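PDB 4L7A: uncharacterized protein from Bacteroides caccae, which is of unknown function but is probably a zinc-binding metallopeptidase of the peptidase MA clan. Local coordinates for residues V93-G98 with G115-L120. Numbering follows the deposited sequence.
Sequences VIHLIG and GLKVTL
K117 CD lies over one face of the H95 imidazole, 4.2 Å from the ring centroid, a CH-pi contact displaced toward the CE1 rim; T119 OG1 approaches the ring obliquely. Strand 93-98 and residues 115-120 of strand 115-122 are parallel neighbours in the middle of a small mixed sheet, flanked by strands 38-40 and 107-112. K117 suits its place because its methylenes, with CG anti to the backbone N (chi1 178°), run alongside V93 before the chain bends at chi3. On this same face I97 CD1 reaches across to T119 CG2 at 3.7 Å, the methyl of threonine serving as an apolar surface. An alanine in place of H95 would remove the ring under K117 CD, and the CH-pi contact would probably be lost, leaving the lysine chain less well supported from strand 93-98. The other face carries I94, V118, L96 and L120, all apolar, which suits their buried positions; L120 also touches Y138 of helix 131-153. There L96 and L120 lie side by side, L96 CD2 3.9 Å from L120 CB. Between the two layers, on strand 93-98 the hydrogen-bonding residues are V93, H95 and I97, which pair with L116, V118 and L120, while the CA atoms of I94 and L96, and of K117 and T119 on the partner, make CA-H...O contacts. The straightest bond joins I97 N to L120 O, 2.9 Å long with 169° at the hydrogen.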
ATOM      1  N   VAL A  93      -1.035  -6.346  11.915  1.00 26.90           N
ATOM      2  CA  VAL A  93      -2.496  -6.365  11.989  1.00 25.34           C
ATOM      3  C   VAL A  93      -3.114  -5.518  10.881  1.00 23.88           C
ATOM      4  O   VAL A  93      -2.589  -4.435  10.554  1.00 22.36           O
ATOM      5  CB  VAL A  93      -2.965  -5.836  13.376  1.00 27.75           C
ATOM      6  CG1 VAL A  93      -4.485  -5.710  13.419  1.00 29.11           C
ATOM      7  CG2 VAL A  93      -2.525  -6.760  14.487  1.00 27.85           C
ATOM      8  N   ILE A  94      -4.164  -6.051  10.261  1.00 22.17           N
ATOM      9  CA  ILE A  94      -4.991  -5.342   9.287  1.00 21.58           C
ATOM     10  C   ILE A  94      -6.418  -5.337   9.869  1.00 24.15           C
ATOM     11  O   ILE A  94      -6.872  -6.392  10.351  1.00 25.89           O
ATOM     12  CB  ILE A  94      -4.924  -5.983   7.913  1.00 20.13           C
ATOM     13  CG1 ILE A  94      -3.521  -5.877   7.334  1.00 20.26           C
ATOM     14  CG2 ILE A  94      -5.831  -5.261   6.951  1.00 20.83           C
ATOM     15  CD1 ILE A  94      -3.264  -6.806   6.168  1.00 19.28           C
ATOM     16  N   HIS A  95      -7.061  -4.161   9.983  1.00 23.02           N
ATOM     17  CA  HIS A  95      -8.459  -4.097  10.471  1.00 23.48           C
ATOM     18  C   HIS A  95      -9.273  -3.574   9.336  1.00 20.96           C
ATOM     19  O   HIS A  95      -8.842  -2.639   8.693  1.00 20.37           O
ATOM     20  CB  HIS A  95      -8.638  -3.060  11.567  1.00 26.61           C
ATOM     21  CG  HIS A  95      -8.118  -3.482  12.893  1.00 31.35           C
ATOM     22  ND1 HIS A  95      -8.250  -2.694  14.020  1.00 40.63           N
ATOM     23  CD2 HIS A  95      -7.519  -4.623  13.302  1.00 32.79           C
ATOM     24  CE1 HIS A  95      -7.731  -3.321  15.067  1.00 38.65           C
ATOM     25  NE2 HIS A  95      -7.285  -4.496  14.656  1.00 40.24           N
ATOM     26  N   LEU A  96     -10.429  -4.142   9.094  1.00 19.46           N
ATOM     27  CA  LEU A  96     -11.391  -3.551   8.175  1.00 18.79           C
ATOM     28  C   LEU A  96     -12.479  -2.935   9.023  1.00 19.14           C
ATOM     29  O   LEU A  96     -12.982  -3.574   9.962  1.00 17.57           O
ATOM     30  CB  LEU A  96     -12.016  -4.584   7.257  1.00 19.59           C
ATOM     31  CG  LEU A  96     -11.102  -5.443   6.439  1.00 20.32           C
ATOM     32  CD1 LEU A  96     -11.917  -6.205   5.413  1.00 20.45           C
ATOM     33  CD2 LEU A  96     -10.072  -4.577   5.731  1.00 21.43           C
ATOM     34  N   ILE A  97     -12.819  -1.692   8.708  1.00 17.74           N
ATOM     35  CA  ILE A  97     -13.897  -0.979   9.367  1.00 18.32           C
ATOM     36  C   ILE A  97     -14.807  -0.410   8.324  1.00 19.92           C
ATOM     37  O   ILE A  97     -14.359   0.110   7.305  1.00 20.16           O
ATOM     38  CB  ILE A  97     -13.371   0.150  10.256  1.00 18.33           C
ATOM     39  CG1 ILE A  97     -12.553  -0.437  11.384  1.00 20.16           C
ATOM     40  CG2 ILE A  97     -14.473   0.952  10.851  1.00 18.90           C
ATOM     41  CD1 ILE A  97     -11.902   0.669  12.340  1.00 20.48           C
ATOM     42  N   GLY A  98     -16.106  -0.492   8.562  1.00 22.84           N
ATOM     43  CA  GLY A  98     -17.053   0.042   7.562  1.00 23.11           C
ATOM     44  C   GLY A  98     -17.190   1.568   7.591  1.00 23.02           C
ATOM     45  O   GLY A  98     -17.218   2.168   8.655  1.00 21.85           O
ATOM     46  N   GLY A 115       4.788  -3.956  15.824  1.00 32.82           N
ATOM     47  CA  GLY A 115       4.978  -3.457  14.463  1.00 28.92           C
ATOM     48  C   GLY A 115       3.766  -2.665  14.012  1.00 26.75           C
ATOM     49  O   GLY A 115       3.076  -2.064  14.829  1.00 26.33           O
ATOM     50  N   LEU A 116       3.472  -2.755  12.713  1.00 22.40           N
ATOM     51  CA  LEU A 116       2.492  -1.915  12.069  1.00 21.52           C
ATOM     52  C   LEU A 116       1.071  -2.477  12.090  1.00 22.05           C
ATOM     53  O   LEU A 116       0.847  -3.679  11.822  1.00 20.94           O
ATOM     54  CB  LEU A 116       2.892  -1.696  10.607  1.00 20.53           C
ATOM     55  CG  LEU A 116       2.017  -0.839   9.715  1.00 19.04           C
ATOM     56  CD1 LEU A 116       2.032   0.596  10.151  1.00 18.52           C
ATOM     57  CD2 LEU A 116       2.533  -0.960   8.342  1.00 19.32           C
ATOM     58  N   LYS A 117       0.119  -1.587  12.422  1.00 21.26           N
ATOM     59  CA  LYS A 117      -1.277  -1.828  12.199  1.00 23.25           C
ATOM     60  C   LYS A 117      -1.819  -0.943  11.056  1.00 20.88           C
ATOM     61  O   LYS A 117      -1.545   0.238  11.018  1.00 21.74           O
ATOM     62  CB  LYS A 117      -2.031  -1.558  13.471  1.00 25.47           C
ATOM     63  CG  LYS A 117      -3.534  -1.742  13.320  1.00 27.61           C
ATOM     64  CD  LYS A 117      -4.250  -1.629  14.645  1.00 30.40           C
ATOM     65  CE  LYS A 117      -4.627  -0.194  14.928  1.00 34.11           C
ATOM     66  NZ  LYS A 117      -4.737   0.072  16.416  1.00 36.11           N
ATOM     67  N   VAL A 118      -2.511  -1.543  10.099  1.00 20.86           N
ATOM     68  CA  VAL A 118      -3.178  -0.832   8.980  1.00 19.74           C
ATOM     69  C   VAL A 118      -4.688  -1.052   9.123  1.00 19.84           C
ATOM     70  O   VAL A 118      -5.142  -2.187   9.245  1.00 20.18           O
ATOM     71  CB  VAL A 118      -2.727  -1.347   7.612  1.00 20.55           C
ATOM     72  CG1 VAL A 118      -3.350  -0.533   6.450  1.00 21.86           C
ATOM     73  CG2 VAL A 118      -1.241  -1.232   7.407  1.00 22.02           C
ATOM     74  N   THR A 119      -5.447   0.020   9.091  1.00 17.58           N
ATOM     75  CA  THR A 119      -6.864  -0.056   9.110  1.00 19.10           C
ATOM     76  C   THR A 119      -7.372   0.441   7.790  1.00 19.54           C
ATOM     77  O   THR A 119      -6.960   1.492   7.345  1.00 20.26           O
ATOM     78  CB  THR A 119      -7.438   0.836  10.210  1.00 18.95           C
ATOM     79  OG1 THR A 119      -6.975   0.345  11.469  1.00 19.45           O
ATOM     80  CG2 THR A 119      -8.949   0.820  10.194  1.00 19.11           C
ATOM     81  N   LEU A 120      -8.247  -0.318   7.155  1.00 19.13           N
ATOM     82  CA  LEU A 120      -8.830   0.083   5.929  1.00 20.27           C
ATOM     83  C   LEU A 120     -10.325   0.325   6.146  1.00 21.12           C
ATOM     84  O   LEU A 120     -11.031  -0.545   6.664  1.00 20.90           O
ATOM     85  CB  LEU A 120      -8.658  -0.992   4.890  1.00 22.07           C
ATOM     86  CG  LEU A 120      -7.260  -1.556   4.670  1.00 21.94           C
ATOM     87  CD1 LEU A 120      -7.317  -2.637   3.651  1.00 22.61           C
ATOM     88  CD2 LEU A 120      -6.361  -0.429   4.193  1.00 23.76           C
TER